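Local atomic coordinates of iron-regulated ABC transporter siderophore-binding protein SirA (Staphylococcus aureus subsp. aureus, PDB entry 3MWF), a protein that binds the siderophore ferric staphyloferrin B and probably hands it, at the cell surface, to an ABC transporter for iron uptake. Residues W49-K54 and D267-N272; K115-T120 and K138-K143; G182-D187 and L281-D286; I223-S228 and K240-W245. One frame throughout, in Å; residues are numbered along the deposited sequence.

Contact 1 (W49-K54 and D267-N272). With SE8 (5-[(2-{[(3S)-5-{[(2S)-2-amino-2-carboxyethyl]amino}-3-carboxy-3-hydroxy-5-oxopentanoyl]amino}ethyl)amino]-2,5-dioxopentanoic acid), chain C.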
# COMPACT_ATOMS: atom_id res chain seq x y z
N TRP A 49 -1.33 -11.26 2.77
CA TRP A 49 -2.08 -11.63 1.60
C TRP A 49 -1.44 -12.78 0.82
O TRP A 49 -2.14 -13.60 0.19
CB TRP A 49 -2.17 -10.44 0.64
CG TRP A 49 -3.08 -9.32 1.05
CD1 TRP A 49 -2.71 -8.04 1.36
CD2 TRP A 49 -4.51 -9.37 1.16
NE1 TRP A 49 -3.82 -7.28 1.69
CE2 TRP A 49 -4.94 -8.06 1.55
CE3 TRP A 49 -5.46 -10.37 0.96
CZ2 TRP A 49 -6.29 -7.74 1.75
CZ3 TRP A 49 -6.82 -10.06 1.16
CH2 TRP A 49 -7.22 -8.74 1.55
N THR A 50 -0.12 -12.80 0.83
CA THR A 50 0.64 -13.92 0.23
C THR A 50 1.71 -14.29 1.24
O THR A 50 1.82 -13.63 2.28
CB THR A 50 1.32 -13.52 -1.11
OG1 THR A 50 2.27 -12.46 -0.85
CG2 THR A 50 0.29 -13.11 -2.17
N GLN A 51 2.49 -15.34 0.96
CA GLN A 51 3.47 -15.83 1.95
C GLN A 51 2.79 -16.06 3.31
O GLN A 51 3.39 -15.80 4.34
CB GLN A 51 4.63 -14.86 2.12
CG GLN A 51 5.37 -14.60 0.79
CD GLN A 51 6.56 -13.69 0.94
OE1 GLN A 51 6.67 -12.92 1.89
NE2 GLN A 51 7.49 -13.78 -0.02
N LYS A 52 1.57 -16.60 3.28
CA LYS A 52 0.80 -16.72 4.53
C LYS A 52 1.53 -17.59 5.53
O LYS A 52 2.18 -18.57 5.14
CB LYS A 52 -0.56 -17.35 4.23
CG LYS A 52 -1.44 -16.55 3.30
CD LYS A 52 -2.84 -17.16 3.25
CE LYS A 52 -3.74 -16.32 2.36
NZ LYS A 52 -5.20 -16.60 2.65
N PRO A 53 1.39 -17.30 6.83
CA PRO A 53 0.55 -16.27 7.45
C PRO A 53 1.22 -14.91 7.64
O PRO A 53 0.52 -13.96 8.03
CB PRO A 53 0.25 -16.89 8.82
CG PRO A 53 1.48 -17.58 9.15
CD PRO A 53 1.94 -18.21 7.86
N LYS A 54 2.53 -14.81 7.41
CA LYS A 54 3.29 -13.59 7.70
C LYS A 54 4.31 -13.35 6.60
O LYS A 54 5.10 -14.24 6.28
CB LYS A 54 4.03 -13.72 9.04
CG LYS A 54 3.09 -13.84 10.27
CD LYS A 54 3.84 -14.33 11.50
CE LYS A 54 2.85 -14.56 12.67
NZ LYS A 54 3.55 -15.16 13.84
N ASP A 267 8.06 -6.80 -7.33
CA ASP A 267 7.61 -7.57 -6.17
C ASP A 267 6.27 -7.02 -5.71
O ASP A 267 6.20 -5.88 -5.25
CB ASP A 267 8.62 -7.44 -5.03
CG ASP A 267 8.42 -8.49 -3.98
OD1 ASP A 267 7.27 -8.71 -3.51
OD2 ASP A 267 9.40 -9.15 -3.65
N GLU A 268 5.22 -7.83 -5.82
CA GLU A 268 3.87 -7.38 -5.38
C GLU A 268 3.81 -6.96 -3.91
O GLU A 268 2.96 -6.14 -3.54
CB GLU A 268 2.80 -8.47 -5.65
CG GLU A 268 3.06 -9.78 -4.85
CD GLU A 268 2.05 -10.86 -5.10
OE1 GLU A 268 0.86 -10.61 -5.40
OE2 GLU A 268 2.44 -12.03 -5.00
N ILE A 269 4.69 -7.52 -3.06
CA ILE A 269 4.64 -7.19 -1.63
C ILE A 269 5.09 -5.75 -1.41
O ILE A 269 4.40 -4.96 -0.76
CB ILE A 269 5.47 -8.18 -0.79
CG1 ILE A 269 4.88 -9.57 -0.98
CG2 ILE A 269 5.48 -7.78 0.69
CD1 ILE A 269 5.79 -10.69 -0.39
N THR A 270 6.22 -5.41 -2.02
CA THR A 270 6.73 -4.03 -1.99
C THR A 270 5.78 -3.03 -2.65
O THR A 270 5.54 -1.93 -2.13
CB THR A 270 8.08 -3.98 -2.69
OG1 THR A 270 9.00 -4.74 -1.90
CG2 THR A 270 8.63 -2.53 -2.81
N TRP A 271 5.27 -3.43 -3.82
CA TRP A 271 4.53 -2.52 -4.68
C TRP A 271 3.08 -2.34 -4.31
O TRP A 271 2.45 -1.36 -4.76
CB TRP A 271 4.69 -2.90 -6.16
CG TRP A 271 6.02 -2.41 -6.69
CD1 TRP A 271 7.25 -2.98 -6.48
CD2 TRP A 271 6.24 -1.21 -7.44
NE1 TRP A 271 8.23 -2.20 -7.08
CE2 TRP A 271 7.63 -1.11 -7.67
CE3 TRP A 271 5.39 -0.21 -7.94
CZ2 TRP A 271 8.20 -0.05 -8.40
CZ3 TRP A 271 5.94 0.85 -8.67
CH2 TRP A 271 7.34 0.91 -8.90
N ASN A 272 2.51 -3.26 -3.51
CA ASN A 272 1.12 -3.08 -3.12
C ASN A 272 0.68 -3.76 -1.83
O ASN A 272 -0.09 -3.18 -1.04
CB ASN A 272 0.18 -3.57 -4.24
CG ASN A 272 -1.25 -3.14 -3.98
OD1 ASN A 272 -1.51 -1.95 -3.74
ND2 ASN A 272 -2.17 -4.09 -4.02
C1 SE8 C . -9.39 -8.05 -1.45
C2 SE8 C . -8.60 -8.53 -2.64
C3 SE8 C . -7.23 -9.02 -2.22
N4 SE8 C . -6.38 -7.96 -1.69
C5 SE8 C . -5.53 -7.30 -2.46
C6 SE8 C . -4.83 -6.12 -1.83
C7 SE8 C . -5.70 -4.87 -1.91
C8 SE8 C . -5.01 -3.75 -1.11
C9 SE8 C . -5.64 -2.37 -1.27
N10 SE8 C . -6.96 -2.30 -1.41
C11 SE8 C . -7.58 -1.00 -1.53
C12 SE8 C . -8.55 -0.75 -0.39
N13 SE8 C . -9.50 0.30 -0.70
C14 SE8 C . -10.65 0.11 -1.42
C15 SE8 C . -11.21 -1.27 -1.58
C16 SE8 C . -10.37 -1.83 -2.70
C17 SE8 C . -10.12 -3.31 -2.65
C18 SE8 C . -10.52 -4.00 -3.86
O19 SE8 C . -9.87 -8.91 -0.67
O20 SE8 C . -9.57 -6.82 -1.32
N21 SE8 C . -8.48 -7.42 -3.61
O22 SE8 C . -5.28 -7.59 -3.61
C23 SE8 C . -5.93 -4.48 -3.36
O24 SE8 C . -5.01 -3.93 -4.01
O25 SE8 C . -7.05 -4.71 -3.90
O26 SE8 C . -7.00 -5.18 -1.37
O27 SE8 C . -4.92 -1.38 -1.26
O28 SE8 C . -11.24 1.03 -1.96
O29 SE8 C . -9.49 -3.86 -1.74
O30 SE8 C . -9.96 -5.06 -4.14
O31 SE8 C . -11.39 -3.50 -4.62
O HOH W 1 3.99 -12.77 -3.04

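Contact 2 (K115-T120 and K138-K143)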
# COMPACT_ATOMS: atom_id res chain seq x y z
N LYS A 115 -2.76 4.39 2.77
CA LYS A 115 -2.20 5.73 3.05
C LYS A 115 -1.30 5.65 4.28
O LYS A 115 -1.69 6.00 5.41
CB LYS A 115 -3.30 6.79 3.21
CG LYS A 115 -4.15 6.99 1.93
CD LYS A 115 -5.33 7.94 2.20
CE LYS A 115 -6.22 8.13 0.94
NZ LYS A 115 -5.66 9.15 0.02
N PHE A 116 -0.08 5.14 4.05
CA PHE A 116 0.78 4.71 5.15
C PHE A 116 1.19 5.91 6.03
O PHE A 116 1.48 5.73 7.21
CB PHE A 116 1.99 3.94 4.62
CG PHE A 116 3.01 4.82 3.95
CD1 PHE A 116 2.90 5.15 2.61
CD2 PHE A 116 4.07 5.35 4.71
CE1 PHE A 116 3.83 5.99 1.99
CE2 PHE A 116 5.00 6.21 4.11
CZ PHE A 116 4.88 6.52 2.74
N LYS A 117 1.16 7.12 5.47
CA LYS A 117 1.49 8.31 6.27
C LYS A 117 0.37 8.58 7.27
O LYS A 117 0.64 8.94 8.42
CB LYS A 117 1.78 9.52 5.36
CG LYS A 117 3.05 9.31 4.52
CD LYS A 117 3.21 10.31 3.35
CE LYS A 117 1.97 10.29 2.44
NZ LYS A 117 2.14 10.15 0.94
N ASP A 118 -0.87 8.40 6.84
CA ASP A 118 -2.00 8.58 7.74
C ASP A 118 -2.03 7.49 8.81
O ASP A 118 -2.29 7.75 9.99
CB ASP A 118 -3.31 8.64 6.94
CG ASP A 118 -3.39 9.89 6.07
OD1 ASP A 118 -2.53 10.80 6.25
OD2 ASP A 118 -4.28 9.98 5.22
N THR A 119 -1.74 6.25 8.41
CA THR A 119 -1.61 5.13 9.36
C THR A 119 -0.52 5.44 10.40
O THR A 119 -0.72 5.22 11.59
CB THR A 119 -1.28 3.83 8.59
OG1 THR A 119 -2.30 3.64 7.61
CG2 THR A 119 -1.24 2.61 9.51
N THR A 120 0.61 5.97 9.94
CA THR A 120 1.75 6.26 10.83
C THR A 120 1.41 7.36 11.82
O THR A 120 1.68 7.22 13.02
CB THR A 120 2.99 6.65 10.02
OG1 THR A 120 3.38 5.54 9.19
CG2 THR A 120 4.17 6.98 10.93
N LYS A 138 9.69 12.01 8.61
CA LYS A 138 10.83 12.84 8.18
C LYS A 138 11.81 12.05 7.30
O LYS A 138 12.24 12.53 6.27
CB LYS A 138 11.54 13.47 9.39
CG LYS A 138 12.75 14.36 9.07
CD LYS A 138 12.35 15.78 8.66
CE LYS A 138 12.26 16.75 9.83
NZ LYS A 138 10.96 16.62 10.60
N LYS A 139 12.15 10.83 7.73
CA LYS A 139 13.01 9.94 6.95
C LYS A 139 12.44 9.65 5.55
O LYS A 139 13.19 9.61 4.56
CB LYS A 139 13.25 8.63 7.72
CG LYS A 139 14.26 7.72 7.09
CD LYS A 139 15.04 6.88 8.14
CE LYS A 139 14.74 5.39 8.02
NZ LYS A 139 13.39 5.00 8.57
N TYR A 140 11.13 9.42 5.47
CA TYR A 140 10.51 9.20 4.18
C TYR A 140 10.58 10.46 3.30
O TYR A 140 10.95 10.39 2.13
CB TYR A 140 9.06 8.70 4.33
CG TYR A 140 8.29 8.66 3.01
CD1 TYR A 140 8.43 7.58 2.13
CD2 TYR A 140 7.42 9.69 2.67
CE1 TYR A 140 7.74 7.57 0.91
CE2 TYR A 140 6.73 9.67 1.48
CZ TYR A 140 6.87 8.61 0.62
OH TYR A 140 6.16 8.61 -0.55
N ASP A 141 10.23 11.60 3.89
CA ASP A 141 10.25 12.88 3.17
C ASP A 141 11.64 13.20 2.64
O ASP A 141 11.79 13.65 1.49
CB ASP A 141 9.78 14.00 4.09
CG ASP A 141 8.29 14.00 4.31
OD1 ASP A 141 7.53 13.29 3.58
OD2 ASP A 141 7.85 14.74 5.22
N ASP A 142 12.67 12.93 3.45
CA ASP A 142 14.05 13.08 3.01
C ASP A 142 14.38 12.22 1.81
O ASP A 142 15.01 12.69 0.86
CB ASP A 142 15.03 12.82 4.16
CG ASP A 142 15.02 13.92 5.20
OD1 ASP A 142 14.52 15.04 4.92
OD2 ASP A 142 15.51 13.67 6.32
N LYS A 143 13.93 10.97 1.84
CA LYS A 143 14.20 10.04 0.77
C LYS A 143 13.48 10.47 -0.51
O LYS A 143 14.04 10.35 -1.61
CB LYS A 143 13.79 8.62 1.17
CG LYS A 143 14.45 7.59 0.32
CD LYS A 143 14.35 6.18 0.92
CE LYS A 143 14.84 5.14 -0.07
NZ LYS A 143 16.32 5.09 -0.10

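Contact 3 (G182-D187 and L281-D286)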
# COMPACT_ATOMS: atom_id res chain seq x y z
N GLY A 182 0.64 4.22 -6.47
CA GLY A 182 0.28 5.47 -7.18
C GLY A 182 0.47 6.74 -6.35
O GLY A 182 0.93 7.78 -6.88
N GLU A 183 0.12 6.69 -5.07
CA GLU A 183 0.38 7.84 -4.21
C GLU A 183 1.86 8.10 -3.96
O GLU A 183 2.28 9.26 -3.91
CB GLU A 183 -0.36 7.74 -2.88
CG GLU A 183 -1.90 7.81 -3.05
CD GLU A 183 -2.62 8.18 -1.77
OE1 GLU A 183 -2.00 8.43 -0.72
OE2 GLU A 183 -3.85 8.28 -1.80
N ILE A 184 2.66 7.03 -3.78
CA ILE A 184 4.10 7.19 -3.61
C ILE A 184 4.74 7.78 -4.87
O ILE A 184 5.52 8.73 -4.77
CB ILE A 184 4.75 5.87 -3.20
CG1 ILE A 184 4.32 5.56 -1.76
CG2 ILE A 184 6.31 5.99 -3.25
CD1 ILE A 184 4.55 4.08 -1.37
N LEU A 185 4.37 7.27 -6.04
CA LEU A 185 4.90 7.86 -7.28
C LEU A 185 4.53 9.34 -7.36
O LEU A 185 5.34 10.15 -7.84
CB LEU A 185 4.45 7.11 -8.54
CG LEU A 185 4.89 5.66 -8.67
CD1 LEU A 185 4.47 5.13 -10.02
CD2 LEU A 185 6.40 5.51 -8.42
N ASN A 186 3.30 9.67 -6.98
CA ASN A 186 2.89 11.08 -6.95
C ASN A 186 3.81 11.92 -6.00
O ASN A 186 4.25 13.02 -6.35
CB ASN A 186 1.41 11.22 -6.52
CG ASN A 186 0.86 12.61 -6.84
OD1 ASN A 186 0.73 13.48 -5.95
ND2 ASN A 186 0.56 12.84 -8.09
N ASP A 187 4.12 11.37 -4.83
CA ASP A 187 5.05 12.04 -3.91
C ASP A 187 6.41 12.28 -4.56
O ASP A 187 7.04 13.33 -4.35
CB ASP A 187 5.28 11.17 -2.66
CG ASP A 187 4.12 11.21 -1.67
OD1 ASP A 187 3.21 12.06 -1.76
OD2 ASP A 187 4.15 10.39 -0.74
N LEU A 281 10.00 2.88 1.65
CA LEU A 281 11.43 3.09 1.46
C LEU A 281 11.99 2.09 0.45
O LEU A 281 12.78 2.44 -0.43
CB LEU A 281 12.16 2.98 2.82
CG LEU A 281 11.61 3.91 3.91
CD1 LEU A 281 12.41 3.70 5.21
CD2 LEU A 281 11.65 5.39 3.50
N LYS A 282 11.55 0.83 0.56
CA LYS A 282 11.93 -0.18 -0.40
C LYS A 282 11.47 0.09 -1.84
O LYS A 282 12.19 -0.19 -2.79
CB LYS A 282 11.45 -1.55 0.06
CG LYS A 282 11.98 -2.70 -0.74
CD LYS A 282 13.36 -3.07 -0.22
CE LYS A 282 13.76 -4.43 -0.73
NZ LYS A 282 14.18 -4.33 -2.16
N LEU A 283 10.26 0.61 -2.01
CA LEU A 283 9.76 0.95 -3.33
C LEU A 283 10.65 2.02 -3.99
O LEU A 283 11.08 1.86 -5.15
CB LEU A 283 8.28 1.37 -3.25
CG LEU A 283 7.49 1.50 -4.56
CD1 LEU A 283 5.98 1.49 -4.29
CD2 LEU A 283 7.88 2.77 -5.34
N ILE A 284 11.02 3.03 -3.23
CA ILE A 284 11.91 4.10 -3.73
C ILE A 284 13.28 3.51 -4.14
O ILE A 284 13.82 3.82 -5.22
CB ILE A 284 12.07 5.25 -2.69
CG1 ILE A 284 10.70 5.95 -2.44
CG2 ILE A 284 13.05 6.29 -3.24
CD1 ILE A 284 10.63 6.94 -1.24
N ASP A 285 13.81 2.60 -3.32
CA ASP A 285 15.05 1.89 -3.69
C ASP A 285 14.88 1.12 -5.00
O ASP A 285 15.78 1.14 -5.85
CB ASP A 285 15.44 0.88 -2.60
CG ASP A 285 16.09 1.51 -1.41
OD1 ASP A 285 16.48 2.71 -1.45
OD2 ASP A 285 16.23 0.77 -0.41
N ASP A 286 13.74 0.44 -5.15
CA ASP A 286 13.42 -0.29 -6.38
C ASP A 286 13.48 0.62 -7.60
O ASP A 286 14.00 0.22 -8.64
CB ASP A 286 12.03 -0.92 -6.29
CG ASP A 286 12.04 -2.26 -5.61
OD1 ASP A 286 13.13 -2.73 -5.22
OD2 ASP A 286 10.95 -2.86 -5.47

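Contact 4 (I223-S228 and K240-W245)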
# COMPACT_ATOMS: atom_id res chain seq x y z
N ILE A 223 6.11 2.45 -17.45
CA ILE A 223 5.01 1.65 -16.89
C ILE A 223 5.58 0.60 -15.98
O ILE A 223 6.54 -0.08 -16.33
CB ILE A 223 4.14 1.02 -18.03
CG1 ILE A 223 3.38 2.11 -18.80
CG2 ILE A 223 3.18 -0.08 -17.46
CD1 ILE A 223 2.59 1.58 -20.02
N PHE A 224 4.98 0.47 -14.79
CA PHE A 224 5.43 -0.47 -13.78
C PHE A 224 4.39 -1.56 -13.73
O PHE A 224 3.22 -1.27 -13.46
CB PHE A 224 5.52 0.28 -12.45
CG PHE A 224 6.54 1.39 -12.48
CD1 PHE A 224 7.90 1.08 -12.32
CD2 PHE A 224 6.16 2.72 -12.73
CE1 PHE A 224 8.85 2.08 -12.37
CE2 PHE A 224 7.11 3.74 -12.77
CZ PHE A 224 8.47 3.42 -12.59
N VAL A 225 4.80 -2.79 -14.01
CA VAL A 225 3.84 -3.90 -14.08
C VAL A 225 3.89 -4.79 -12.83
O VAL A 225 4.96 -5.30 -12.49
CB VAL A 225 4.08 -4.74 -15.34
CG1 VAL A 225 3.20 -5.99 -15.36
CG2 VAL A 225 3.81 -3.92 -16.59
N VAL A 226 2.74 -5.00 -12.19
CA VAL A 226 2.64 -5.85 -10.98
C VAL A 226 1.69 -7.00 -11.27
O VAL A 226 0.54 -6.78 -11.65
CB VAL A 226 2.11 -5.05 -9.76
CG1 VAL A 226 2.11 -5.93 -8.51
CG2 VAL A 226 2.90 -3.79 -9.50
N LYS A 227 2.18 -8.24 -11.11
CA LYS A 227 1.32 -9.41 -11.28
C LYS A 227 0.87 -9.78 -9.87
O LYS A 227 1.70 -10.13 -9.03
CB LYS A 227 2.12 -10.56 -11.92
CG LYS A 227 2.28 -10.37 -13.43
CD LYS A 227 3.11 -11.50 -14.05
CE LYS A 227 4.59 -11.33 -13.80
NZ LYS A 227 5.18 -10.22 -14.64
N SER A 228 -0.42 -9.65 -9.59
CA SER A 228 -0.90 -9.84 -8.22
C SER A 228 -2.39 -10.08 -8.19
O SER A 228 -3.16 -9.30 -8.74
CB SER A 228 -0.54 -8.62 -7.35
OG SER A 228 -0.97 -8.78 -6.00
N LYS A 240 -1.96 -15.54 -17.65
CA LYS A 240 -2.80 -15.58 -18.85
C LYS A 240 -3.32 -14.17 -19.16
O LYS A 240 -3.30 -13.71 -20.31
CB LYS A 240 -3.96 -16.54 -18.66
CG LYS A 240 -4.84 -16.68 -19.86
CD LYS A 240 -5.77 -17.88 -19.69
CE LYS A 240 -6.93 -17.81 -20.69
NZ LYS A 240 -7.89 -18.95 -20.48
N THR A 241 -3.77 -13.47 -18.11
CA THR A 241 -4.21 -12.08 -18.31
C THR A 241 -3.08 -11.21 -18.88
O THR A 241 -3.29 -10.48 -19.87
CB THR A 241 -4.76 -11.50 -17.01
OG1 THR A 241 -5.88 -12.28 -16.59
CG2 THR A 241 -5.21 -10.03 -17.21
N GLU A 242 -1.91 -11.26 -18.26
CA GLU A 242 -0.76 -10.49 -18.71
C GLU A 242 -0.46 -10.83 -20.18
O GLU A 242 -0.26 -9.95 -21.00
CB GLU A 242 0.46 -10.79 -17.84
CG GLU A 242 1.74 -10.15 -18.35
CD GLU A 242 2.99 -10.61 -17.61
OE1 GLU A 242 3.13 -11.83 -17.33
OE2 GLU A 242 3.84 -9.76 -17.30
N SER A 243 -0.46 -12.13 -20.50
CA SER A 243 -0.17 -12.56 -21.87
C SER A 243 -1.14 -11.96 -22.88
O SER A 243 -0.70 -11.40 -23.89
CB SER A 243 -0.19 -14.08 -21.97
OG SER A 243 0.05 -14.46 -23.32
N GLU A 244 -2.44 -12.05 -22.59
CA GLU A 244 -3.50 -11.54 -23.47
C GLU A 244 -3.45 -10.02 -23.63
O GLU A 244 -3.54 -9.50 -24.77
CB GLU A 244 -4.86 -11.99 -22.97
CG GLU A 244 -5.02 -13.51 -23.21
CD GLU A 244 -6.19 -14.15 -22.50
OE1 GLU A 244 -6.86 -13.50 -21.67
OE2 GLU A 244 -6.41 -15.35 -22.79
N TRP A 245 -3.31 -9.32 -22.51
CA TRP A 245 -3.28 -7.85 -22.55
C TRP A 245 -2.01 -7.30 -23.20
O TRP A 245 -2.10 -6.36 -24.00
CB TRP A 245 -3.51 -7.23 -21.16
CG TRP A 245 -4.94 -7.34 -20.70
CD1 TRP A 245 -5.67 -8.49 -20.53
CD2 TRP A 245 -5.83 -6.25 -20.36
NE1 TRP A 245 -6.96 -8.19 -20.10
CE2 TRP A 245 -7.08 -6.83 -20.00
CE3 TRP A 245 -5.69 -4.85 -20.33
CZ2 TRP A 245 -8.19 -6.06 -19.59
CZ3 TRP A 245 -6.81 -4.07 -19.94
CH2 TRP A 245 -8.04 -4.69 -19.57

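Contact 1 (W49-K54 and D267-N272)
Ile-269, on the first turn of helix 268-273, points its side chain at the loop residues Thr-50 and Gln-51. From CB the longer branch leaves beside the backbone N (chi1 -61°). Ile-269 CG1 lies 3.9 Å from Thr-50 OG1. The tip, Ile-269 CD1, sits over a face of the Gln-51 amide, 3.3 Å from Gln-51 OE1 and 3.5 Å from Gln-51 NE2. This is an apolar cover, and Gln-51 OE1 finds its polar partner in the backbone NH of Glu-56. Next to it Thr-50 CG2 meets Glu-268 OE2 at 3.7 Å. A water bridges the same two residues: it donates to Glu-268 OE2 (2.6 Å) and is also hydrogen-bonded to Thr-50 OG1. Glu-268 OE1 is held separately by Ser-228 OG. Asp-267 caps the helix, its OD1 accepting from Ile-269 N. The first residue of 49-54 and the last of 267-272 touch the siderophore. SE8 N4 lies over one face of the Trp-49 ring, offset toward the rim, and Asn-272 ND2 donates to SE8 O24 at 2.8 Å. Loop and helix thus meet beside the ligand cleft between the two lobes, as in siderophore-binding proteins of the periplasmic binding protein family.

Contact 2 (K115-T120 and K138-K143)
Phe-116 opens the first turn of helix 116-127 and drives its ring edge into the face of Tyr-140. The pair is T-shaped, with centroids 4.9 Å apart and planes at 81°. Phe-116 CZ does the touching. It stands over the centre of the Tyr-140 ring, and Phe-116 CZ is 3.6 Å from both Tyr-140 CE1 and Tyr-140 CZ. The two side chains leave their helices differently. Phe-116 CG lies between its backbone N and carbonyl carbon (chi1 74°), whereas Tyr-140 CG swings away from its backbone N (chi1 171°). Tyr-140 belongs to helix 130-155, the single long helix that joins the two lobes, as in siderophore-binding proteins of this class. The aromatic pair packs the start of helix 116-127 against this long helix. Ile-184 packs against both rings, and Ser-280 also touches both.

Lys-117 comes next and crosses Tyr-140 at about a right angle. Lys-117 CD is 4.0 Å from Tyr-140 CE2, and Lys-117 CG lies over one face of the Phe-116 ring. The chain then bends, and Lys-117 NZ forms a salt bridge with Asp-187 OD2. The same carboxylate oxygen is hydrogen-bonded to Tyr-140 OH, so both polar ends are gathered on one acidic group. One turn on from Phe-116, Thr-120 turns back to its own helix. Thr-120 OG1 donates to Phe-116 O at 2.8 Å. Thr-120 N also donates to Phe-116 O, and the two donors arrive from opposite faces of the carbonyl plane. Thr-120 packs on Ala-133 and Leu-137 of the long helix.

Contact 3 (G182-D187 and L281-D286)
Ile-184 meets Leu-283 tip to tip, and these two residues account for most of the surface buried between the two segments. Both branches of each side chain are used. Ile-184 CD1 lies 4.2 Å from Leu-283 CD1, and Ile-184 CG2 lies 4.1 Å from Leu-283 CD2. The two CB branches of Ile-184 are spread by its first torsion: CG1 stays beside the backbone N (chi1 -70°), while CG2 is turned away from it. Leu-283 CG also points away from its backbone N (chi1 -168°), which carries its methyls across the interface.

Two further residues widen the patch. Leu-185 CD2 reaches Leu-283 CD2 at 4.4 Å, and Ile-184 CG2 comes to 4.5 Å from Ile-284 CG1. All these contacts are between carbon atoms and fairly long, and the four residues are buried. The axes of segments 182-187 and 281-286 pass 11.0 Å apart and cross at -65°. Only these four residues touch between the two segments.

Both helices also lean on their surroundings. Ile-284 packs on Tyr-140 of helix 130-155. Thr-270 and Trp-271 of helix 268-273 touch Leu-283. Leu-185 continues to strand 163-168, where it packs on Ala-163 and Val-165. The patch thus sits between the long interlobe helix, the short helix 268-273 and the central sheet of the C-terminal lobe.

Contact 4 (I223-S228 and K240-W245)
Lys-227 and Glu-242 join the end of strand 222-227 to helix 236-246, which follows it in the chain. Strand 222-227 runs parallel to strand 262-263, its neighbour in the sheet. This is a beta-alpha-beta crossover in the C-terminal lobe, and helix 236-246 is the first of the helices in the connection.

The contact is carried by the shapes of two long side chains. Glu-242 is straight: CG points away from its backbone N (chi1 173°), and the rest stays extended until the carboxylate reaches the strand. Lys-227 is folded. Its CG lies beside the backbone N, and the chain runs on straight at chi2. These first two torsions bring CD beside the carboxylate. The bends at chi3 and chi4 then fold CE and NZ back, and NZ meets OE2. The two side chains cross at a slant.

The outcome is a salt bridge with a hydrogen bond, Lys-227 NZ to Glu-242 OE2 at 3.0 Å. The ammonium group meets the syn side of OE2 from 33° out of the carboxylate plane. It also forms a salt bridge with Asp-265 OD1, its strongest polar partner, so one lysine links the helix to the loop after strand 262-263. The two carboxylates would probably favour its charged form.

Val-225 lies two residues back along the strand. Val-225 CG1 approaches Glu-242 OE2 at 4.3 Å, and Phe-168 touches both residues. The other carboxylate oxygen, Glu-242 OE1, rests 3.3 Å from Lys-227 CD.

Overall arrangement
From the N terminus, the loop at 49-54 opens contact 1, which closes only at 267-272 and joins the N-terminal lobe to helix 268-273 beside the ligand cleft. Contact 2 opens and closes early within that span and ties helix 116-127 to the long interlobe helix. Contact 3 starts at 182-187 and ends at 281-286, so it crosses contact 1; it ties helix 179-187 to helix 277-290. Contact 4 lies within the spans of both contact 1 and contact 3 and ties strand 222-227 to helix 236-246. Contact 3 touches the other three, and contact 4 also touches contact 1. Contacts 2 and 4 do not touch, with centres about 29 Å apart.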